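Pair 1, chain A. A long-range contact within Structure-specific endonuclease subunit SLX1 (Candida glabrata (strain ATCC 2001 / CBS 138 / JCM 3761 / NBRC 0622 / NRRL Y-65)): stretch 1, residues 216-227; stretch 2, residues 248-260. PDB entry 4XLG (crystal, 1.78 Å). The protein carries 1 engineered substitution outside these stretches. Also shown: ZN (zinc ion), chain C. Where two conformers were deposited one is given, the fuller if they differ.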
# COMPACT_ATOMS: atom_id res chain seq x y z
N ILE A 216 23.12 -7.47 -20.33
CA ILE A 216 22.78 -7.88 -21.69
C ILE A 216 21.26 -7.90 -21.96
O ILE A 216 20.82 -8.21 -23.07
CB ILE A 216 23.38 -9.26 -22.02
CG1 ILE A 216 23.07 -10.27 -20.91
CG2 ILE A 216 24.89 -9.16 -22.20
CD1 ILE A 216 23.63 -11.63 -21.24
N ASN A 217 20.45 -7.56 -20.97
CA ASN A 217 19.03 -7.41 -21.22
C ASN A 217 18.77 -6.13 -22.00
O ASN A 217 19.53 -5.16 -21.87
CB ASN A 217 18.25 -7.39 -19.90
CG ASN A 217 18.18 -8.75 -19.26
OD1 ASN A 217 17.53 -9.65 -19.79
ND2 ASN A 217 18.86 -8.92 -18.14
N THR A 218 17.70 -6.10 -22.78
CA THR A 218 17.32 -4.88 -23.50
C THR A 218 15.88 -4.50 -23.15
O THR A 218 15.10 -5.35 -22.70
CB THR A 218 17.44 -5.04 -25.01
OG1 THR A 218 16.67 -6.18 -25.42
CG2 THR A 218 18.90 -5.21 -25.44
N CYS A 219 15.53 -3.23 -23.36
CA CYS A 219 14.22 -2.75 -22.91
C CYS A 219 13.16 -3.28 -23.87
O CYS A 219 13.29 -3.16 -25.10
CB CYS A 219 14.19 -1.22 -22.85
SG CYS A 219 12.52 -0.48 -22.78
N GLN A 220 12.13 -3.90 -23.30
CA GLN A 220 11.04 -4.44 -24.11
C GLN A 220 10.54 -3.47 -25.19
O GLN A 220 10.22 -3.90 -26.29
CB GLN A 220 9.86 -4.84 -23.21
CG GLN A 220 8.58 -5.21 -23.98
CD GLN A 220 8.58 -6.65 -24.50
OE1 GLN A 220 9.39 -7.48 -24.10
NE2 GLN A 220 7.64 -6.95 -25.38
N PHE A 221 10.51 -2.17 -24.88
CA PHE A 221 9.94 -1.15 -25.79
C PHE A 221 10.95 -0.34 -26.60
O PHE A 221 10.77 -0.19 -27.80
CB PHE A 221 9.04 -0.20 -24.98
CG PHE A 221 8.11 -0.91 -24.07
CD1 PHE A 221 6.94 -1.48 -24.56
CD2 PHE A 221 8.43 -1.08 -22.75
CE1 PHE A 221 6.10 -2.18 -23.72
CE2 PHE A 221 7.58 -1.77 -21.88
CZ PHE A 221 6.42 -2.32 -22.37
N CYS A 222 12.01 0.18 -25.97
CA CYS A 222 12.93 1.04 -26.73
C CYS A 222 14.20 0.31 -27.18
O CYS A 222 14.99 0.85 -27.96
CB CYS A 222 13.32 2.27 -25.90
SG CYS A 222 14.61 1.94 -24.68
N ASN A 223 14.39 -0.91 -26.67
CA ASN A 223 15.47 -1.82 -27.12
C ASN A 223 16.89 -1.48 -26.65
O ASN A 223 17.85 -2.19 -27.00
CB ASN A 223 15.49 -1.92 -28.66
CG ASN A 223 14.20 -2.48 -29.22
OD1 ASN A 223 13.77 -3.57 -28.84
ND2 ASN A 223 13.55 -1.73 -30.10
N LYS A 224 17.06 -0.41 -25.88
CA LYS A 224 18.39 -0.08 -25.40
C LYS A 224 18.77 -1.01 -24.26
O LYS A 224 17.89 -1.53 -23.55
CB LYS A 224 18.47 1.36 -24.93
CG LYS A 224 18.22 2.37 -26.03
CD LYS A 224 18.08 3.73 -25.40
CE LYS A 224 17.79 4.80 -26.43
NZ LYS A 224 17.45 6.05 -25.71
N ILE A 225 20.07 -1.24 -24.10
CA ILE A 225 20.57 -2.16 -23.08
C ILE A 225 20.17 -1.74 -21.67
O ILE A 225 20.23 -0.56 -21.31
CB ILE A 225 22.12 -2.28 -23.16
CG1 ILE A 225 22.52 -3.00 -24.44
CG2 ILE A 225 22.66 -3.04 -21.96
CD1 ILE A 225 22.18 -4.47 -24.44
N ILE A 226 19.73 -2.72 -20.88
CA ILE A 226 19.46 -2.49 -19.47
C ILE A 226 20.76 -2.45 -18.65
O ILE A 226 21.46 -3.48 -18.52
CB ILE A 226 18.51 -3.56 -18.91
CG1 ILE A 226 17.22 -3.61 -19.75
CG2 ILE A 226 18.20 -3.27 -17.43
CD1 ILE A 226 16.27 -2.41 -19.54
N LYS A 227 21.09 -1.27 -18.13
CA LYS A 227 22.36 -1.02 -17.41
C LYS A 227 22.20 0.24 -16.55
O LYS A 227 21.60 1.21 -17.00
CB LYS A 227 23.54 -0.83 -18.40
N THR A 248 10.91 -13.17 -18.70
CA THR A 248 12.02 -12.34 -19.11
C THR A 248 11.67 -10.87 -19.36
O THR A 248 12.55 -10.11 -19.74
CB THR A 248 12.68 -12.90 -20.38
OG1 THR A 248 11.72 -12.92 -21.45
CG2 THR A 248 13.20 -14.31 -20.13
N PHE A 249 10.41 -10.47 -19.18
CA PHE A 249 10.05 -9.06 -19.41
C PHE A 249 10.86 -8.12 -18.52
O PHE A 249 10.82 -8.20 -17.27
CB PHE A 249 8.56 -8.80 -19.18
CG PHE A 249 8.21 -7.34 -19.15
CD1 PHE A 249 8.43 -6.54 -20.27
CD2 PHE A 249 7.68 -6.76 -18.00
CE1 PHE A 249 8.12 -5.18 -20.24
CE2 PHE A 249 7.36 -5.42 -17.97
CZ PHE A 249 7.58 -4.62 -19.10
N VAL A 250 11.59 -7.22 -19.17
CA VAL A 250 12.28 -6.14 -18.47
C VAL A 250 12.21 -4.88 -19.34
O VAL A 250 12.28 -4.98 -20.56
CB VAL A 250 13.74 -6.54 -18.15
CG1 VAL A 250 14.52 -6.89 -19.42
CG2 VAL A 250 14.45 -5.46 -17.35
N SER A 251 12.06 -3.71 -18.73
CA SER A 251 12.03 -2.45 -19.50
C SER A 251 12.54 -1.28 -18.64
O SER A 251 12.72 -1.42 -17.43
CB SER A 251 10.59 -2.14 -19.98
OG SER A 251 9.79 -1.82 -18.84
N HIS A 252 12.76 -0.13 -19.27
CA HIS A 252 12.83 1.12 -18.52
C HIS A 252 11.49 1.37 -17.88
O HIS A 252 10.47 1.13 -18.52
CB HIS A 252 13.22 2.28 -19.48
CG HIS A 252 14.61 2.14 -20.00
ND1 HIS A 252 14.89 1.98 -21.34
CD2 HIS A 252 15.80 2.09 -19.36
CE1 HIS A 252 16.19 1.83 -21.51
NE2 HIS A 252 16.77 1.89 -20.32
N LEU A 253 11.48 1.87 -16.64
CA LEU A 253 10.22 2.23 -15.99
C LEU A 253 9.43 3.25 -16.84
O LEU A 253 8.20 3.12 -17.02
CB LEU A 253 10.46 2.81 -14.60
CG LEU A 253 9.18 3.10 -13.78
CD1 LEU A 253 8.32 1.83 -13.56
CD2 LEU A 253 9.51 3.77 -12.43
N ALA A 254 10.13 4.27 -17.34
CA ALA A 254 9.45 5.27 -18.18
C ALA A 254 8.83 4.64 -19.41
O ALA A 254 7.73 5.03 -19.83
CB ALA A 254 10.41 6.39 -18.60
N CYS A 255 9.54 3.69 -20.01
CA CYS A 255 9.02 3.03 -21.21
C CYS A 255 7.78 2.18 -20.90
O CYS A 255 6.83 2.16 -21.69
CB CYS A 255 10.12 2.18 -21.84
SG CYS A 255 11.43 3.28 -22.50
N ALA A 256 7.81 1.46 -19.78
CA ALA A 256 6.68 0.65 -19.38
C ALA A 256 5.49 1.57 -19.09
O ALA A 256 4.37 1.33 -19.55
CB ALA A 256 7.02 -0.19 -18.17
N TYR A 257 5.76 2.65 -18.36
CA TYR A 257 4.71 3.61 -18.01
C TYR A 257 4.00 4.12 -19.26
O TYR A 257 2.76 4.12 -19.35
CB TYR A 257 5.30 4.79 -17.22
CG TYR A 257 4.25 5.85 -16.95
CD1 TYR A 257 3.34 5.69 -15.89
CD2 TYR A 257 4.13 6.97 -17.78
CE1 TYR A 257 2.32 6.66 -15.66
CE2 TYR A 257 3.15 7.94 -17.54
CZ TYR A 257 2.26 7.78 -16.49
OH TYR A 257 1.26 8.75 -16.30
N ARG A 258 4.81 4.56 -20.23
CA ARG A 258 4.30 5.09 -21.49
C ARG A 258 3.43 4.07 -22.21
O ARG A 258 2.35 4.40 -22.71
CB ARG A 258 5.45 5.50 -22.40
CG ARG A 258 5.88 6.94 -22.23
CD ARG A 258 5.46 7.77 -23.44
NE ARG A 258 6.17 7.35 -24.65
CZ ARG A 258 5.94 7.86 -25.85
NH1 ARG A 258 5.01 8.80 -26.00
NH2 ARG A 258 6.64 7.44 -26.89
N TYR A 259 3.89 2.83 -22.23
CA TYR A 259 3.16 1.79 -22.92
C TYR A 259 1.85 1.48 -22.22
O TYR A 259 0.80 1.34 -22.87
CB TYR A 259 4.04 0.54 -23.03
CG TYR A 259 3.32 -0.63 -23.66
CD1 TYR A 259 3.14 -0.69 -25.04
CD2 TYR A 259 2.81 -1.66 -22.87
CE1 TYR A 259 2.48 -1.75 -25.61
CE2 TYR A 259 2.15 -2.74 -23.44
CZ TYR A 259 2.00 -2.77 -24.80
OH TYR A 259 1.34 -3.83 -25.38
N PHE A 260 1.90 1.34 -20.89
CA PHE A 260 0.70 1.01 -20.15
C PHE A 260 -0.34 2.12 -20.24
O PHE A 260 -1.54 1.84 -20.21
CB PHE A 260 1.02 0.73 -18.68
CG PHE A 260 1.82 -0.53 -18.47
CD1 PHE A 260 1.63 -1.63 -19.29
CD2 PHE A 260 2.76 -0.60 -17.46
CE1 PHE A 260 2.37 -2.80 -19.09
CE2 PHE A 260 3.50 -1.75 -17.26
CZ PHE A 260 3.31 -2.86 -18.06
ZN ZN C . 13.23 1.69 -22.77
O HOH W 1 11.58 -7.67 -22.26
O HOH W 2 19.28 1.08 -19.60

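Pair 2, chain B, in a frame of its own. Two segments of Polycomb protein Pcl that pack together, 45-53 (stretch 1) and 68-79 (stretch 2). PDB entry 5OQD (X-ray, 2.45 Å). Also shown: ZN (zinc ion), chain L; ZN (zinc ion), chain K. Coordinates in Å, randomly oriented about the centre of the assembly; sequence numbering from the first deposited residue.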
# COMPACT_ATOMS: atom_id res chain seq x y z
N CYS B 45 6.71 -6.82 11.83
CA CYS B 45 7.16 -6.02 12.97
C CYS B 45 8.41 -5.23 12.60
O CYS B 45 9.29 -5.74 11.91
CB CYS B 45 7.43 -6.91 14.18
SG CYS B 45 7.95 -6.02 15.67
N CYS B 46 8.45 -3.96 12.96
CA CYS B 46 9.66 -3.19 12.74
C CYS B 46 10.87 -3.63 13.57
O CYS B 46 11.98 -3.63 13.07
CB CYS B 46 9.41 -1.69 12.86
SG CYS B 46 8.64 -1.12 14.38
N LYS B 47 10.67 -3.92 14.84
CA LYS B 47 11.76 -4.41 15.69
C LYS B 47 12.32 -5.84 15.53
O LYS B 47 13.52 -6.03 15.46
CB LYS B 47 11.48 -4.07 17.15
CG LYS B 47 11.75 -2.61 17.46
CD LYS B 47 11.32 -2.23 18.86
CE LYS B 47 11.89 -0.89 19.25
NZ LYS B 47 11.55 -0.54 20.65
N CYS B 48 11.44 -6.83 15.45
CA CYS B 48 11.81 -8.25 15.40
C CYS B 48 11.82 -8.77 13.97
O CYS B 48 12.39 -9.83 13.69
CB CYS B 48 10.87 -9.09 16.26
SG CYS B 48 9.20 -9.28 15.60
N ARG B 49 11.17 -8.03 13.07
CA ARG B 49 11.13 -8.34 11.64
C ARG B 49 10.42 -9.66 11.33
O ARG B 49 10.62 -10.23 10.26
CB ARG B 49 12.54 -8.35 11.05
CG ARG B 49 13.35 -7.11 11.38
CD ARG B 49 14.73 -7.16 10.74
NE ARG B 49 15.57 -6.05 11.18
CZ ARG B 49 16.85 -5.91 10.84
NH1 ARG B 49 17.43 -6.81 10.05
NH2 ARG B 49 17.54 -4.87 11.28
N ASN B 50 9.60 -10.13 12.26
CA ASN B 50 8.76 -11.30 12.01
C ASN B 50 7.45 -10.89 11.36
O ASN B 50 7.01 -9.75 11.48
CB ASN B 50 8.50 -12.07 13.31
CG ASN B 50 9.71 -12.83 13.80
OD1 ASN B 50 10.44 -13.43 13.01
ND2 ASN B 50 9.94 -12.81 15.10
N TRP B 51 6.82 -11.83 10.66
CA TRP B 51 5.55 -11.55 9.99
C TRP B 51 4.37 -12.06 10.81
O TRP B 51 4.47 -13.09 11.48
CB TRP B 51 5.55 -12.18 8.59
CG TRP B 51 6.63 -11.65 7.70
CD1 TRP B 51 7.90 -12.13 7.59
CD2 TRP B 51 6.54 -10.55 6.79
NE1 TRP B 51 8.61 -11.39 6.67
CE2 TRP B 51 7.80 -10.42 6.16
CE3 TRP B 51 5.52 -9.66 6.43
CZ2 TRP B 51 8.06 -9.44 5.21
CZ3 TRP B 51 5.78 -8.69 5.49
CH2 TRP B 51 7.04 -8.58 4.89
N PHE B 52 3.27 -11.33 10.76
CA PHE B 52 2.10 -11.65 11.58
C PHE B 52 0.81 -11.59 10.76
O PHE B 52 0.65 -10.72 9.91
CB PHE B 52 1.99 -10.67 12.76
CG PHE B 52 3.14 -10.73 13.71
CD1 PHE B 52 4.33 -10.08 13.43
CD2 PHE B 52 3.03 -11.41 14.91
CE1 PHE B 52 5.39 -10.12 14.32
CE2 PHE B 52 4.09 -11.46 15.80
CZ PHE B 52 5.27 -10.82 15.50
N HIS B 53 -0.10 -12.52 11.02
CA HIS B 53 -1.46 -12.40 10.50
C HIS B 53 -2.15 -11.28 11.26
O HIS B 53 -1.95 -11.13 12.46
CB HIS B 53 -2.24 -13.70 10.64
CG HIS B 53 -1.64 -14.86 9.91
ND1 HIS B 53 -1.19 -16.00 10.56
CD2 HIS B 53 -1.43 -15.07 8.59
CE1 HIS B 53 -0.73 -16.85 9.66
NE2 HIS B 53 -0.86 -16.32 8.46
N ASP B 68 -2.15 -3.43 0.05
CA ASP B 68 -2.11 -2.30 0.95
C ASP B 68 -1.53 -2.71 2.29
O ASP B 68 -2.20 -3.29 3.12
CB ASP B 68 -3.51 -1.74 1.15
CG ASP B 68 -3.55 -0.60 2.13
OD1 ASP B 68 -2.49 -0.20 2.62
OD2 ASP B 68 -4.65 -0.09 2.41
N MET B 69 -0.26 -2.38 2.48
CA MET B 69 0.44 -2.71 3.71
C MET B 69 1.03 -1.47 4.36
O MET B 69 2.02 -1.56 5.06
CB MET B 69 1.54 -3.72 3.44
CG MET B 69 1.01 -5.12 3.22
SD MET B 69 2.18 -6.15 2.31
CE MET B 69 3.61 -6.09 3.39
N PHE B 70 0.43 -0.32 4.11
CA PHE B 70 1.06 0.92 4.50
C PHE B 70 0.81 1.20 5.97
O PHE B 70 0.01 2.04 6.34
CB PHE B 70 0.53 2.06 3.65
CG PHE B 70 0.93 1.97 2.21
CD1 PHE B 70 0.16 1.26 1.32
CD2 PHE B 70 2.07 2.59 1.75
CE1 PHE B 70 0.52 1.17 -0.01
CE2 PHE B 70 2.44 2.51 0.43
CZ PHE B 70 1.66 1.80 -0.45
N PHE B 71 1.53 0.45 6.80
CA PHE B 71 1.43 0.55 8.24
C PHE B 71 2.81 0.42 8.87
O PHE B 71 3.70 -0.16 8.29
CB PHE B 71 0.57 -0.58 8.78
CG PHE B 71 -0.88 -0.46 8.45
CD1 PHE B 71 -1.73 0.27 9.24
CD2 PHE B 71 -1.40 -1.11 7.35
CE1 PHE B 71 -3.06 0.37 8.95
CE2 PHE B 71 -2.73 -1.01 7.04
CZ PHE B 71 -3.57 -0.27 7.84
N VAL B 72 2.96 0.97 10.06
CA VAL B 72 4.14 0.72 10.89
C VAL B 72 3.71 -0.14 12.07
O VAL B 72 2.90 0.28 12.89
CB VAL B 72 4.79 2.02 11.40
CG1 VAL B 72 5.90 1.70 12.39
CG2 VAL B 72 5.33 2.83 10.23
N PHE B 73 4.24 -1.35 12.14
CA PHE B 73 3.80 -2.31 13.15
C PHE B 73 4.92 -2.76 14.08
O PHE B 73 6.04 -3.01 13.65
CB PHE B 73 3.16 -3.53 12.48
CG PHE B 73 2.86 -4.65 13.42
CD1 PHE B 73 1.96 -4.48 14.46
CD2 PHE B 73 3.48 -5.88 13.27
CE1 PHE B 73 1.69 -5.52 15.33
CE2 PHE B 73 3.21 -6.92 14.14
CZ PHE B 73 2.31 -6.74 15.17
N CYS B 74 4.59 -2.85 15.36
CA CYS B 74 5.49 -3.40 16.36
C CYS B 74 4.70 -4.32 17.29
O CYS B 74 3.72 -3.90 17.91
CB CYS B 74 6.18 -2.29 17.15
SG CYS B 74 7.60 -2.83 18.13
N CYS B 75 5.12 -5.58 17.38
CA CYS B 75 4.38 -6.58 18.13
C CYS B 75 4.49 -6.38 19.64
O CYS B 75 5.23 -5.52 20.11
CB CYS B 75 4.85 -7.99 17.77
SG CYS B 75 6.52 -8.40 18.34
N THR B 76 3.73 -7.18 20.39
CA THR B 76 3.71 -7.09 21.85
C THR B 76 5.04 -7.52 22.47
O THR B 76 5.40 -7.06 23.55
CB THR B 76 2.58 -7.95 22.44
OG1 THR B 76 2.61 -9.26 21.86
CG2 THR B 76 1.23 -7.31 22.15
N VAL B 77 5.76 -8.40 21.78
CA VAL B 77 7.04 -8.88 22.28
C VAL B 77 8.09 -7.76 22.26
O VAL B 77 8.83 -7.57 23.22
CB VAL B 77 7.56 -10.07 21.46
CG1 VAL B 77 8.83 -10.64 22.08
CG2 VAL B 77 6.49 -11.14 21.35
N CYS B 78 8.14 -7.03 21.15
CA CYS B 78 9.15 -6.00 20.95
C CYS B 78 8.76 -4.67 21.58
O CYS B 78 9.62 -3.81 21.78
CB CYS B 78 9.41 -5.81 19.46
SG CYS B 78 10.03 -7.27 18.60
N ASN B 79 7.48 -4.50 21.90
CA ASN B 79 7.00 -3.23 22.42
C ASN B 79 6.42 -3.33 23.83
O ASN B 79 5.39 -2.73 24.13
CB ASN B 79 5.96 -2.64 21.46
CG ASN B 79 5.71 -1.16 21.70
OD1 ASN B 79 6.65 -0.40 21.97
ND2 ASN B 79 4.46 -0.74 21.63
ZN ZN L . 8.37 -7.91 17.18
ZN ZN K . -0.70 -15.95 12.54

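What backbone arrangement do the two pairs share? In each, a loop carrying two cysteines three residues apart meets a short strand and the segment that follows it, and a zinc ion sits between them. Superposed on 14 central residues, the backbones agree to 0.8 Å. The first ligands coincide as C219(A) and C45(B), the second as C222(A) and C48(B), the third as H252(A) and C75(B), and the fourth as C255(A) and C78(B). After the third ligand, pair 1 continues as the regular helix 253-260, whereas in pair 2 residues 76-78 have helical torsions without the regular bonds.

How do a histidine and a cysteine fill the same place at the metal? H252(A) reaches zinc through ND1 at 2.2 Å, and C75(B) through SG, also at 2.2 Å. The ring is the longer ligand, with chi1 near -67° (m), while the cysteine takes the p rotamer at 70°; the CA atoms still fall within 1.0 Å. The imidazole has a second nitrogen to satisfy: H252(A) NE2 donates to the oxygen of water 2 at 2.7 Å, and that water donates to I225(A) O at 2.6 Å. The water thus ties the far side of the ring to the first stretch.

Which hydrogen bonds hold the loop to the strand in both? Two fall at matching positions. The amide Q220(A) N donates to V250(A) O at 2.9 Å, and at the matching place C46(B) N donates to F73(B) O at 2.7 Å. In the other direction, H252(A) N donates to C219(A) SG at 3.5 Å, and C75(B) N to C45(B) SG at 3.3 Å. The first cysteine sulfur therefore binds zinc and also accepts an amide from the opposite stretch, which helps balance the negative charge of a metal-bound thiolate.

How do different side chains pack beside the fourth ligand? F221(A) and K47(B) match within 0.3 Å at CA, and both point toward the other stretch. The phenylalanine has 116 Å² covered: Y259(A) CB lies over its face, 3.9 Å from the ring centroid, and S251(A) CB approaches its edge, 3.6 Å from F221(A) CE2. The lysine packs with its aliphatic part, K47(B) CB lying 3.6 Å from C78(B) CB and K47(B) CD 3.8 Å from C74(B) SG, while its NZ is hydrogen-bonded elsewhere in the structure.

Where does pair 2 place its aromatic packing? It moves to the matched positions I226(A)/F52(B) and V250(A)/F73(B). In pair 1 these are two aliphatic chains, I226(A) CG1 and V250(A) CG2 meeting at 4.1 Å, with I226(A) CD1 over a face of the H252(A) ring. In pair 2 the edge of F73(B) turns toward the face of F52(B) in an offset edge-to-face pair, centroids 5.3 Å apart, and F52(B) CZ also reaches C75(B) CB at 3.7 Å.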